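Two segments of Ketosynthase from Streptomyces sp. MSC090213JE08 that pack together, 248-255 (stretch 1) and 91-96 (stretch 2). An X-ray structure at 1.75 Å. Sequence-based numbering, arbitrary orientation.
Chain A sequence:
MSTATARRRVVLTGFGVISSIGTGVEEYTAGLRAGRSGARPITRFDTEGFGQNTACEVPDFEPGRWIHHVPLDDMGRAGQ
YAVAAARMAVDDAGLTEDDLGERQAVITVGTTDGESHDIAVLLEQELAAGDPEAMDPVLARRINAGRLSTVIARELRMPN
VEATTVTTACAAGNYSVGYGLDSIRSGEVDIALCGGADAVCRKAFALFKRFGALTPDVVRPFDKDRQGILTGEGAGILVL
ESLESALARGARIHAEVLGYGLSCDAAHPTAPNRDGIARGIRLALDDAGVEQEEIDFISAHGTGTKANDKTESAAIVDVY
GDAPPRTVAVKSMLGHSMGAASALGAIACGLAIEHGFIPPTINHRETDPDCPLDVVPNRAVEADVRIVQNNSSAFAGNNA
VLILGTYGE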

ATOM      1  N   ALA A 248      16.572 -14.317  22.101  1.00 70.13           N
ATOM      2  CA  ALA A 248      16.010 -15.540  22.730  1.00 70.26           C
ATOM      3  C   ALA A 248      15.996 -16.757  21.784  1.00 70.51           C
ATOM      4  O   ALA A 248      15.822 -17.858  22.236  1.00 69.52           O
ATOM      5  CB  ALA A 248      14.612 -15.255  23.242  1.00 66.84           C
ATOM      6  N   ARG A 249      16.131 -16.545  20.477  1.00 71.96           N
ATOM      7  CA  ARG A 249      15.953 -17.576  19.434  1.00 71.33           C
ATOM      8  C   ARG A 249      17.326 -18.057  18.942  1.00 65.93           C
ATOM      9  O   ARG A 249      17.423 -19.040  18.220  1.00 64.99           O
ATOM     10  CB  ARG A 249      15.153 -16.929  18.291  1.00 79.74           C
ATOM     11  CG  ARG A 249      14.566 -17.869  17.245  1.00 78.69           C
ATOM     12  CD  ARG A 249      13.547 -17.156  16.356  1.00 72.10           C
ATOM     13  NE  ARG A 249      14.079 -16.105  15.479  1.00 65.90           N
ATOM     14  CZ  ARG A 249      14.741 -16.345  14.352  1.00 69.38           C
ATOM     15  NH1 ARG A 249      15.215 -17.562  14.144  1.00 63.46           N
ATOM     16  NH2 ARG A 249      14.948 -15.388  13.454  1.00 62.04           N
ATOM     17  N   GLY A 250      18.377 -17.319  19.310  1.00 72.34           N
ATOM     18  CA  GLY A 250      19.739 -17.527  18.791  1.00 78.38           C
ATOM     19  C   GLY A 250      19.904 -17.068  17.346  1.00 77.70           C
ATOM     20  O   GLY A 250      20.677 -17.653  16.581  1.00 73.70           O
ATOM     21  N   ALA A 251      19.180 -16.007  16.971  1.00 75.07           N
ATOM     22  CA  ALA A 251      19.161 -15.540  15.598  1.00 67.99           C
ATOM     23  C   ALA A 251      20.397 -14.680  15.318  1.00 58.84           C
ATOM     24  O   ALA A 251      20.799 -13.852  16.128  1.00 67.44           O
ATOM     25  CB  ALA A 251      17.883 -14.773  15.344  1.00 67.32           C
ATOM     26  N   ARG A 252      21.006 -14.875  14.151  1.00 64.05           N
ATOM     27  CA  ARG A 252      22.005 -13.938  13.650  1.00 62.56           C
ATOM     28  C   ARG A 252      21.266 -12.639  13.262  1.00 60.98           C
ATOM     29  O   ARG A 252      20.318 -12.681  12.503  1.00 59.87           O
ATOM     30  CB  ARG A 252      22.763 -14.593  12.489  1.00 59.38           C
ATOM     31  CG  ARG A 252      23.784 -13.699  11.804  1.00 62.66           C
ATOM     32  CD  ARG A 252      23.205 -12.904  10.641  1.00 56.57           C
ATOM     33  NE  ARG A 252      22.868 -13.711   9.476  1.00 55.01           N
ATOM     34  CZ  ARG A 252      21.671 -14.225   9.199  1.00 60.23           C
ATOM     35  NH1 ARG A 252      20.569 -13.801   9.807  1.00 63.57           N
ATOM     36  NH2 ARG A 252      21.581 -15.184   8.306  1.00 58.45           N
ATOM     37  N   ILE A 253      21.739 -11.502  13.776  1.00 62.92           N
ATOM     38  CA  ILE A 253      21.165 -10.190  13.548  1.00 59.54           C
ATOM     39  C   ILE A 253      22.048  -9.413  12.560  1.00 66.33           C
ATOM     40  O   ILE A 253      23.182  -9.101  12.871  1.00 59.60           O
ATOM     41  CB  ILE A 253      21.014  -9.470  14.902  1.00 65.01           C
ATOM     42  CG1 ILE A 253      19.971 -10.165  15.786  1.00 71.55           C
ATOM     43  CG2 ILE A 253      20.729  -7.994  14.704  1.00 63.15           C
ATOM     44  CD1 ILE A 253      19.892  -9.645  17.200  1.00 69.24           C
ATOM     45  N   HIS A 254      21.501  -9.087  11.378  1.00 58.34           N
ATOM     46  CA  HIS A 254      22.230  -8.402  10.312  1.00 59.72           C
ATOM     47  C   HIS A 254      22.475  -6.943  10.709  1.00 66.94           C
ATOM     48  O   HIS A 254      23.592  -6.443  10.549  1.00 68.08           O
ATOM     49  CB  HIS A 254      21.473  -8.435   8.976  1.00 56.57           C
ATOM     50  CG  HIS A 254      21.400  -9.749   8.275  1.00 57.66           C
ATOM     51  ND1 HIS A 254      22.510 -10.349   7.690  1.00 65.47           N
ATOM     52  CD2 HIS A 254      20.345 -10.529   7.951  1.00 59.24           C
ATOM     53  CE1 HIS A 254      22.144 -11.463   7.087  1.00 64.96           C
ATOM     54  NE2 HIS A 254      20.815 -11.604   7.240  1.00 63.81           N
ATOM     55  N   ALA A 255      21.414  -6.269  11.189  1.00 61.73           N
ATOM     56  CA  ALA A 255      21.459  -4.869  11.590  1.00 59.11           C
ATOM     57  C   ALA A 255      20.229  -4.551  12.453  1.00 56.44           C
ATOM     58  O   ALA A 255      19.393  -5.402  12.719  1.00 52.10           O
ATOM     59  CB  ALA A 255      21.555  -3.984  10.365  1.00 63.86           C
TER
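Stretch 2 (91-96) DDAGLT

This is a polar contact in which the C-terminal end of a helix in stretch 2 is held by three side chains of stretch 1, two arginines and a histidine, that reach across to backbone carbonyls and one carboxylate. The backbones themselves stay apart: the nearest pair of CA atoms, Ala 251 CA and Ala 93 CA, lies 6.7 Å apart, and every hydrogen bond across the interface has a side-chain donor in stretch 1. The surface buried, both sides summed, is a modest 290 Å².

Stretch 2 enters as the last turn of a helix that begins earlier in the chain. Asp 91 and Asp 92 have helical phi/psi, and Gly 94, at 80/24°, is the first residue to leave them. Its positive phi and two bonds back into the last turn define a Schellman motif; one bond within the stretch, Gly 94 N to Asp 91 O, measures 2.9 Å. Leu 95 (-106/133°) and Thr 96 (-107/172°) then continue in extended conformation, Thr 96 occupying the N-cap position of a following helix without a side-chain capping bond. Stretch 1 also contains a Schellman turn, with Gly 250 at 73/33°, before an extended run through Ala 251, Arg 252 and Ile 253. Since stretch 1 has no regular helix or strand, no crossing angle is assigned. The order of contacts gives the direction instead: Arg 249 meets Ala 93 to Leu 95, whereas Arg 252 and His 254 meet Asp 92, so the two chains run in opposing senses.

At the Arg 249 end, CA-to-CB points toward stretch 2 and the side chain, t at chi1 and chi2 and p at chi3, brings its guanidinium to the carbonyl of Ala 93. Arg 249 NH2 donates to Ala 93 O at 3.0 Å (150°) and Arg 249 NH1 to the same oxygen at 3.1 Å (143°), a forked pair consistent with the oxygen lying near the guanidinium plane. One face of the group is covered by Leu 95, whose CG is 3.6 Å from Arg 249 NH2.

Arg 252 repeats the fork one carbonyl earlier. Its CA-to-CB bond points sideways, but the end of the side chain comes nearer, with chi2 and chi3 both m. Arg 252 NH2 donates to Asp 92 O at 2.7 Å (158°) and Arg 252 NH1 to the same atom at 3.1 Å (135°). The salt bridge from Arg 252 NH2 to Asp 92 OD1, 3.3 Å, is of another kind: the carboxylate oxygen lies well out of the guanidinium plane and no N-H points at it, so the attraction is between charges alone.

His 254, buried and with CA-to-CB pointing toward stretch 2, completes the grip. His 254 NE2 donates to Asp 92 OD2 at 2.5 Å (164°), a short, nearly straight bond made at the ring edge. Asp 92 therefore engages both residues, through its carbonyl and its carboxylate.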

ATOM      1  N   ASP A  91      14.318 -18.300   5.498  1.00 49.88           N
ATOM      2  CA  ASP A  91      15.514 -19.193   5.442  1.00 56.00           C
ATOM      3  C   ASP A  91      16.694 -18.461   6.093  1.00 56.86           C
ATOM      4  O   ASP A  91      17.304 -18.950   7.060  1.00 57.29           O
ATOM      5  CB  ASP A  91      15.782 -19.657   4.004  1.00 57.88           C
ATOM      6  CG  ASP A  91      14.756 -20.659   3.496  1.00 57.31           C
ATOM      7  OD1 ASP A  91      13.982 -21.156   4.320  1.00 56.98           O
ATOM      8  OD2 ASP A  91      14.729 -20.921   2.278  1.00 66.94           O
ATOM      9  N   ASP A  92      16.977 -17.257   5.591  1.00 52.47           N
ATOM     10  CA  ASP A  92      18.105 -16.450   6.021  1.00 50.69           C
ATOM     11  C   ASP A  92      17.971 -16.100   7.499  1.00 52.53           C
ATOM     12  O   ASP A  92      18.965 -15.841   8.154  1.00 57.22           O
ATOM     13  CB  ASP A  92      18.220 -15.158   5.206  1.00 56.07           C
ATOM     14  CG  ASP A  92      19.496 -14.378   5.479  1.00 62.09           C
ATOM     15  OD1 ASP A  92      20.586 -14.892   5.133  1.00 59.75           O
ATOM     16  OD2 ASP A  92      19.390 -13.272   6.036  1.00 56.69           O
ATOM     17  N   ALA A  93      16.743 -16.076   8.030  1.00 50.20           N
ATOM     18  CA  ALA A  93      16.580 -15.720   9.424  1.00 50.27           C
ATOM     19  C   ALA A  93      16.702 -16.959  10.328  1.00 53.04           C
ATOM     20  O   ALA A  93      16.731 -16.798  11.526  1.00 55.39           O
ATOM     21  CB  ALA A  93      15.262 -15.029   9.638  1.00 50.07           C
ATOM     22  N   GLY A  94      16.728 -18.162   9.746  1.00 61.03           N
ATOM     23  CA  GLY A  94      16.754 -19.425  10.519  1.00 59.29           C
ATOM     24  C   GLY A  94      15.370 -19.798  11.015  1.00 65.01           C
ATOM     25  O   GLY A  94      15.213 -20.510  11.998  1.00 57.20           O
ATOM     26  N   LEU A  95      14.346 -19.290  10.324  1.00 58.68           N
ATOM     27  CA  LEU A  95      12.961 -19.456  10.716  1.00 58.26           C
ATOM     28  C   LEU A  95      12.360 -20.462   9.752  1.00 54.97           C
ATOM     29  O   LEU A  95      12.523 -20.345   8.552  1.00 77.88           O
ATOM     30  CB  LEU A  95      12.193 -18.128  10.600  1.00 56.63           C
ATOM     31  CG  LEU A  95      12.340 -17.147  11.759  1.00 55.48           C
ATOM     32  CD1 LEU A  95      11.703 -15.806  11.440  1.00 53.46           C
ATOM     33  CD2 LEU A  95      11.721 -17.723  13.016  1.00 61.15           C
ATOM     34  N   THR A  96      11.648 -21.442  10.280  1.00 60.57           N
ATOM     35  CA  THR A  96      10.976 -22.371   9.408  1.00 64.44           C
ATOM     36  C   THR A  96       9.474 -22.071   9.467  1.00 70.11           C
ATOM     37  O   THR A  96       9.025 -21.248  10.278  1.00 71.42           O
ATOM     38  CB  THR A  96      11.342 -23.809   9.788  1.00 71.80           C
ATOM     39  OG1 THR A  96      10.731 -24.635   8.798  1.00 81.46           O
ATOM     40  CG2 THR A  96      10.903 -24.166  11.190  1.00 64.92           C
TER